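Local coordinates for histone-lysine N-methyltransferase, H3 lysine-9 specific SUVH6 (PDB 6A5K), which transfers methyl groups from S-adenosylmethionine to histone H3 in Arabidopsis and probably recognises non-CG methylated DNA through its SRA domain, at residues N8-T13 / P70-G75; H18-K23 / F46-I51; S390-R395 / G438-A443. The protein carries 1 engineered substitution. All blocks are in the same frame, centred on the assembly; numbering follows the deposited sequence.

In the fold
The chain starts with the long helix 5-29, which takes part in two of the three contacts. Its early turns meet the loop 70-75 in interaction 1, closing a loop of 56 residues. Nested inside that loop, interaction 2 sets a later part of the same helix against helix 44-54, with the two contact centres about 18 Å apart. Together they fasten helix 5-29 to its helical partner and to loop 70-75 of the SRA region. Interaction 3 comes later in series, with its centre 37 Å from that of interaction 1 and 41 Å from that of interaction 2. It is local to the SET domain, where helix 389-394 packs on strand 436-442.

Interaction 1: N8-T13 / P70-G75; sequences NKVKET and PGVEVG
Val10 meets the backbone of Gly71 with its whole branched side chain. Its CB lies 3.6 Å from the carbonyl oxygen Gly71 O, CG2 is equally near and CG1 only slightly farther, so the branch point is set against this one oxygen. With CG1 anti to the backbone N (chi1 168°), CG2 falls on the Pro70 side and stands 3.8 Å from Pro70 O. CG1 is the methyl that faces Val72, 4.3 Å from its CG2 in a looser apolar touch. Gly71 adopts a left-handed backbone conformation (phi 84°) that suits glycine, and the loop passes close to the helix, with 5.9 Å between Val10 CA and Gly71 CA. The pairing is van der Waals packing of a valine on a peptide; the polar need of Gly71 O is met by a hydrogen bond from Arg7 NH1, one turn back on the helix. Around this contact, Val10 also touches Leu87 of helix 81-87 and Leu59 in a loop, while Val72 leans on Ile89. Asn8 and Lys11 hydrogen-bond to Ser458, next in sequence to the zinc ligand Cys457, so helix 5-29 stands between the loop leading to strand 77-78 in the SRA region and the SET-side zinc site.

Interaction 2: H18-K23 / F46-I51; sequences HGVCRK and FEASTI
The segments 18-23 of helix 5-29 and 46-51 of helix 44-54 run at 130° between their N-to-C directions, steeply inclined and closer to antiparallel than to parallel. Their axes approach to 8.7 Å, and the backbones come nearest at Cys21 and Ala48, whose CA atoms are 5.6 Å apart. The small Ala48 is consistent with the close approach of the backbones here. Ala48 directs its methyl at the first helix, and two consecutive residues there receive it from different sides: Val20 CG1 lies 3.7 Å from Ala48 CB, and Cys21 SG lies 3.7 Å from the same Ala48 CB. Val20 CG1 is anti to the backbone N (chi1 174°), which carries this methyl across to the second helix, where it also comes within 3.8 Å of Ala48 CA. The same methyl then meets the end of Ile51, nearly one turn beyond Ala48, with Ile51 CD1 4.0 Å away. Cys21 bends the other way: its sulfur is anti to the carbonyl carbon (chi1 -73°), and it lies against the alanine methyl as a plain apolar group. Met417 and Leu420 of helix 412-420, a SET-domain helix, extend the apolar surface over Val20, and Leu420 reaches Ile51 as well. Phe17, one turn before Cys21, touches Ala48. Charges sit off this patch: Glu47 is paired with Arg37, and Arg22 with Asp319. Aliphatic carbons and one sulfur make up the contact. Since it contains no directional bond, its hold probably rests on close fit and the burial of apolar surface, consistent with the burial of Val20, Cys21 and Ala48; this is structural packing between two helices near the N terminus, where the cysteine sulfur serves as apolar filling and is not one of the zinc ligands.

Interaction 3: S390-R395 / G438-A443; sequences SEAERR and GFTIDA
Ala392 rests its methyl on the side chain of Thr440, with Ala392 CB 4.1 Å from Thr440 CG2 and as far from Thr440 CB. Thr440 CG2, anti to the backbone N, is the branch turned to the helix, while Thr440 OG1 hydrogen-bonds to Asp389 OD1 just before the segment. The second link is polar and passes through water: Arg395 NH1 donates to a water at 2.7 Å, and this water donates to Asp442 OD2 at 2.6 Å. The charged atoms stay apart, with 4.9 Å between Arg395 NH1 and Asp442 OD2. What sets the guanidinium is Glu391, one turn back: Arg395 NE donates to Glu391 OE2 at 2.8 Å, nearly straight at 167°, onto the anti lone pair. A weak bond from NH2 reaches the same oxygen. Glu391 OE2 and the water both lie at the guanidinium edge, in its plane, consistent with the salt bridge fixing its orientation. Asn398 ND2 bonds both Asp442 OD2 and Ala392 O, tying the aspartate to the last turn of the helix. The Asp442 side chain lies about 10 Å from bound S-adenosylmethionine, near the cofactor without touching it. Helix 389-394 follows directly on strand 385-388 and covers part of the three-stranded SET-domain sheet in which strand 436-442 is central; Leu387 touches Ala392, Arg395 and Asp442, and Leu402 of strand 402-406 borders Thr440 and Asp442.

Interaction 1: N8-T13 / P70-G75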
# COMPACT_ATOMS: atom_id res chain seq x y z
N ASN A 8 11.19 -0.25 -9.50
CA ASN A 8 11.66 -0.35 -8.12
C ASN A 8 12.12 1.01 -7.59
O ASN A 8 11.83 1.36 -6.45
CB ASN A 8 12.78 -1.38 -8.00
CG ASN A 8 12.26 -2.77 -7.69
OD1 ASN A 8 11.06 -3.06 -7.83
ND2 ASN A 8 13.16 -3.64 -7.27
N LYS A 9 12.84 1.78 -8.41
CA LYS A 9 13.28 3.12 -8.02
C LYS A 9 12.10 4.02 -7.64
O LYS A 9 12.13 4.71 -6.62
CB LYS A 9 14.09 3.78 -9.14
CG LYS A 9 15.45 3.16 -9.40
CD LYS A 9 16.18 3.90 -10.52
CE LYS A 9 17.40 3.12 -11.00
NZ LYS A 9 18.69 3.73 -10.55
N VAL A 10 11.06 4.00 -8.46
CA VAL A 10 9.86 4.80 -8.19
C VAL A 10 9.20 4.37 -6.88
O VAL A 10 8.91 5.20 -5.99
CB VAL A 10 8.86 4.69 -9.35
CG1 VAL A 10 7.49 5.27 -8.95
CG2 VAL A 10 9.40 5.39 -10.60
N LYS A 11 8.98 3.06 -6.73
CA LYS A 11 8.29 2.58 -5.53
C LYS A 11 9.10 2.87 -4.27
O LYS A 11 8.54 3.30 -3.26
CB LYS A 11 7.98 1.08 -5.65
CG LYS A 11 6.93 0.77 -6.72
CD LYS A 11 6.26 -0.59 -6.50
CE LYS A 11 7.21 -1.75 -6.73
NZ LYS A 11 6.49 -3.06 -6.76
N GLU A 12 10.40 2.64 -4.32
CA GLU A 12 11.26 2.89 -3.16
C GLU A 12 11.36 4.38 -2.83
O GLU A 12 11.53 4.75 -1.67
CB GLU A 12 12.65 2.30 -3.39
CG GLU A 12 12.65 0.78 -3.39
CD GLU A 12 13.98 0.20 -3.79
OE1 GLU A 12 14.94 0.97 -3.95
OE2 GLU A 12 14.08 -1.04 -3.94
N THR A 13 11.28 5.23 -3.85
CA THR A 13 11.32 6.67 -3.61
C THR A 13 10.06 7.11 -2.87
O THR A 13 10.13 7.89 -1.91
CB THR A 13 11.49 7.47 -4.92
OG1 THR A 13 12.72 7.08 -5.55
CG2 THR A 13 11.53 8.97 -4.66
N PRO A 70 8.92 6.59 -17.06
CA PRO A 70 9.48 5.28 -16.72
C PRO A 70 9.21 4.88 -15.27
O PRO A 70 9.45 5.67 -14.35
CB PRO A 70 10.98 5.47 -16.98
CG PRO A 70 11.05 6.57 -17.99
CD PRO A 70 9.93 7.50 -17.63
N GLY A 71 8.69 3.68 -15.07
CA GLY A 71 8.47 3.18 -13.72
C GLY A 71 7.16 3.63 -13.08
O GLY A 71 6.87 3.26 -11.95
N VAL A 72 6.39 4.44 -13.80
CA VAL A 72 5.07 4.86 -13.33
C VAL A 72 4.00 4.15 -14.15
O VAL A 72 4.01 4.20 -15.38
CB VAL A 72 4.88 6.39 -13.42
CG1 VAL A 72 3.47 6.77 -12.98
CG2 VAL A 72 5.91 7.10 -12.56
N GLU A 73 3.07 3.49 -13.47
CA GLU A 73 2.11 2.63 -14.16
C GLU A 73 0.67 3.07 -13.94
O GLU A 73 0.32 3.56 -12.87
CB GLU A 73 2.30 1.18 -13.70
CG GLU A 73 3.71 0.65 -13.99
CD GLU A 73 3.88 -0.81 -13.61
OE1 GLU A 73 2.95 -1.39 -13.03
OE2 GLU A 73 4.97 -1.37 -13.89
N VAL A 74 -0.15 2.88 -14.97
CA VAL A 74 -1.59 3.13 -14.88
C VAL A 74 -2.17 2.47 -13.63
O VAL A 74 -1.90 1.30 -13.37
CB VAL A 74 -2.32 2.62 -16.14
CG1 VAL A 74 -3.83 2.61 -15.94
CG2 VAL A 74 -1.94 3.48 -17.36
N GLY A 75 -2.93 3.23 -12.85
CA GLY A 75 -3.51 2.72 -11.63
C GLY A 75 -2.76 3.11 -10.37
O GLY A 75 -3.32 3.02 -9.27

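Interaction 2: H18-K23 / F46-I51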
# COMPACT_ATOMS: atom_id res chain seq x y z
N HIS A 18 7.18 8.49 2.25
CA HIS A 18 6.17 8.26 3.28
C HIS A 18 6.79 7.89 4.62
O HIS A 18 6.25 8.22 5.68
CB HIS A 18 5.16 7.20 2.82
CG HIS A 18 4.15 7.75 1.87
ND1 HIS A 18 3.07 8.50 2.29
CD2 HIS A 18 4.08 7.72 0.52
CE1 HIS A 18 2.37 8.89 1.24
NE2 HIS A 18 2.96 8.43 0.15
N GLY A 19 7.94 7.21 4.57
CA GLY A 19 8.68 6.90 5.78
C GLY A 19 9.06 8.17 6.51
O GLY A 19 8.85 8.30 7.72
N VAL A 20 9.61 9.13 5.77
CA VAL A 20 9.99 10.41 6.35
C VAL A 20 8.78 11.19 6.88
O VAL A 20 8.82 11.73 7.99
CB VAL A 20 10.76 11.27 5.33
CG1 VAL A 20 11.02 12.67 5.89
CG2 VAL A 20 12.07 10.59 4.97
N CYS A 21 7.71 11.25 6.08
CA CYS A 21 6.45 11.86 6.54
C CYS A 21 6.01 11.32 7.90
O CYS A 21 5.72 12.08 8.83
CB CYS A 21 5.32 11.62 5.53
SG CYS A 21 5.41 12.58 4.01
N ARG A 22 5.95 9.99 8.01
CA ARG A 22 5.39 9.38 9.21
C ARG A 22 6.37 9.42 10.38
O ARG A 22 5.95 9.36 11.54
CB ARG A 22 4.94 7.95 8.90
CG ARG A 22 3.71 7.94 7.97
CD ARG A 22 2.93 6.63 8.03
NE ARG A 22 1.62 6.77 7.40
CZ ARG A 22 0.52 7.21 8.02
NH1 ARG A 22 0.58 7.55 9.30
NH2 ARG A 22 -0.63 7.30 7.37
N LYS A 23 7.66 9.54 10.09
CA LYS A 23 8.63 9.73 11.18
C LYS A 23 8.53 11.16 11.74
O LYS A 23 8.61 11.37 12.96
CB LYS A 23 10.05 9.44 10.70
CG LYS A 23 11.12 9.72 11.75
CD LYS A 23 11.00 8.81 12.96
CE LYS A 23 11.09 7.34 12.58
NZ LYS A 23 11.28 6.46 13.78
N PHE A 46 5.46 18.66 2.95
CA PHE A 46 6.37 19.72 2.54
C PHE A 46 7.77 19.50 3.11
O PHE A 46 8.78 19.61 2.39
CB PHE A 46 5.82 21.08 2.98
CG PHE A 46 6.51 22.24 2.34
CD1 PHE A 46 6.01 22.81 1.18
CD2 PHE A 46 7.65 22.79 2.91
CE1 PHE A 46 6.63 23.89 0.59
CE2 PHE A 46 8.28 23.87 2.33
CZ PHE A 46 7.77 24.43 1.17
N GLU A 47 7.84 19.19 4.40
CA GLU A 47 9.12 18.97 5.07
C GLU A 47 9.85 17.75 4.52
O GLU A 47 11.07 17.79 4.27
CB GLU A 47 8.91 18.84 6.58
CG GLU A 47 8.35 20.10 7.23
CD GLU A 47 8.38 20.06 8.74
OE1 GLU A 47 8.84 19.05 9.32
OE2 GLU A 47 7.95 21.06 9.36
N ALA A 48 9.10 16.66 4.31
CA ALA A 48 9.66 15.45 3.73
C ALA A 48 10.17 15.72 2.32
O ALA A 48 11.24 15.24 1.94
CB ALA A 48 8.61 14.33 3.70
N SER A 49 9.40 16.49 1.55
CA SER A 49 9.80 16.86 0.20
C SER A 49 11.12 17.62 0.22
O SER A 49 12.00 17.36 -0.59
CB SER A 49 8.72 17.71 -0.49
OG SER A 49 7.53 16.97 -0.69
N THR A 50 11.24 18.57 1.15
CA THR A 50 12.47 19.35 1.25
C THR A 50 13.66 18.45 1.56
O THR A 50 14.73 18.58 0.95
CB THR A 50 12.36 20.44 2.34
OG1 THR A 50 11.40 21.42 1.93
CG2 THR A 50 13.70 21.12 2.55
N ILE A 51 13.46 17.51 2.49
CA ILE A 51 14.52 16.59 2.87
C ILE A 51 14.97 15.71 1.70
O ILE A 51 16.17 15.56 1.44
CB ILE A 51 14.09 15.70 4.06
CG1 ILE A 51 13.97 16.57 5.33
CG2 ILE A 51 15.09 14.58 4.30
CD1 ILE A 51 13.25 15.89 6.47

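Interaction 3: S390-R395 / G438-A443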
# COMPACT_ATOMS: atom_id res chain seq x y z
N SER A 390 10.95 -28.95 13.41
CA SER A 390 11.13 -30.37 13.12
C SER A 390 9.79 -31.08 12.90
O SER A 390 9.68 -31.97 12.05
CB SER A 390 11.90 -31.05 14.25
OG SER A 390 11.15 -31.07 15.44
N GLU A 391 8.78 -30.68 13.66
CA GLU A 391 7.45 -31.24 13.49
C GLU A 391 6.81 -30.83 12.16
O GLU A 391 6.20 -31.65 11.48
CB GLU A 391 6.55 -30.83 14.66
CG GLU A 391 5.18 -31.50 14.63
CD GLU A 391 5.28 -33.02 14.65
OE1 GLU A 391 6.17 -33.56 15.35
OE2 GLU A 391 4.46 -33.68 13.97
N ALA A 392 6.94 -29.55 11.80
CA ALA A 392 6.40 -29.08 10.52
C ALA A 392 7.09 -29.80 9.37
O ALA A 392 6.46 -30.16 8.38
CB ALA A 392 6.56 -27.56 10.38
N GLU A 393 8.40 -30.01 9.51
CA GLU A 393 9.16 -30.67 8.46
C GLU A 393 8.74 -32.13 8.32
O GLU A 393 8.54 -32.61 7.20
CB GLU A 393 10.67 -30.57 8.73
CG GLU A 393 11.52 -31.05 7.55
CD GLU A 393 13.00 -31.16 7.90
OE1 GLU A 393 13.77 -31.63 7.03
OE2 GLU A 393 13.38 -30.79 9.03
N ARG A 394 8.58 -32.82 9.45
CA ARG A 394 8.17 -34.22 9.45
C ARG A 394 6.85 -34.51 8.76
O ARG A 394 6.66 -35.58 8.18
CB ARG A 394 8.05 -34.74 10.88
CG ARG A 394 9.31 -35.31 11.47
CD ARG A 394 8.99 -35.86 12.85
NE ARG A 394 9.98 -36.83 13.29
CZ ARG A 394 10.98 -36.53 14.11
NH1 ARG A 394 11.85 -37.46 14.48
NH2 ARG A 394 11.11 -35.28 14.56
N ARG A 395 5.93 -33.57 8.86
CA ARG A 395 4.56 -33.81 8.41
C ARG A 395 4.47 -33.80 6.89
O ARG A 395 5.26 -33.15 6.21
CB ARG A 395 3.61 -32.77 9.01
CG ARG A 395 3.27 -33.11 10.45
CD ARG A 395 2.53 -32.00 11.17
NE ARG A 395 2.46 -32.30 12.60
CZ ARG A 395 1.52 -31.82 13.42
NH1 ARG A 395 0.58 -31.01 12.94
NH2 ARG A 395 1.54 -32.14 14.71
N GLY A 438 12.65 -21.15 16.52
CA GLY A 438 12.60 -22.56 16.17
C GLY A 438 11.20 -23.00 15.80
O GLY A 438 10.89 -24.19 15.83
N PHE A 439 10.35 -22.04 15.44
CA PHE A 439 8.95 -22.37 15.17
C PHE A 439 8.44 -21.93 13.80
O PHE A 439 8.96 -21.00 13.20
CB PHE A 439 8.06 -21.78 16.26
CG PHE A 439 8.30 -22.39 17.62
CD1 PHE A 439 9.34 -21.96 18.41
CD2 PHE A 439 7.49 -23.42 18.08
CE1 PHE A 439 9.57 -22.53 19.65
CE2 PHE A 439 7.71 -23.99 19.32
CZ PHE A 439 8.76 -23.55 20.10
N THR A 440 7.40 -22.62 13.35
CA THR A 440 6.83 -22.44 12.02
C THR A 440 5.31 -22.48 12.13
O THR A 440 4.76 -23.20 12.98
CB THR A 440 7.33 -23.55 11.04
OG1 THR A 440 8.73 -23.37 10.80
CG2 THR A 440 6.57 -23.53 9.70
N ILE A 441 4.62 -21.71 11.30
CA ILE A 441 3.17 -21.77 11.24
C ILE A 441 2.75 -22.61 10.04
O ILE A 441 3.11 -22.31 8.90
CB ILE A 441 2.54 -20.36 11.13
CG1 ILE A 441 3.01 -19.46 12.27
CG2 ILE A 441 1.03 -20.47 11.15
CD1 ILE A 441 2.89 -17.98 11.96
N ASP A 442 2.00 -23.68 10.32
CA ASP A 442 1.52 -24.60 9.29
C ASP A 442 0.07 -24.27 8.99
O ASP A 442 -0.81 -24.53 9.80
CB ASP A 442 1.67 -26.05 9.76
CG ASP A 442 1.21 -27.07 8.72
OD1 ASP A 442 0.62 -26.70 7.69
OD2 ASP A 442 1.45 -28.28 8.94
N ALA A 443 -0.19 -23.72 7.80
CA ALA A 443 -1.55 -23.35 7.41
C ALA A 443 -2.12 -24.27 6.33
O ALA A 443 -3.09 -23.91 5.66
CB ALA A 443 -1.58 -21.89 6.93
O HOH W 1 0.14 -29.67 10.67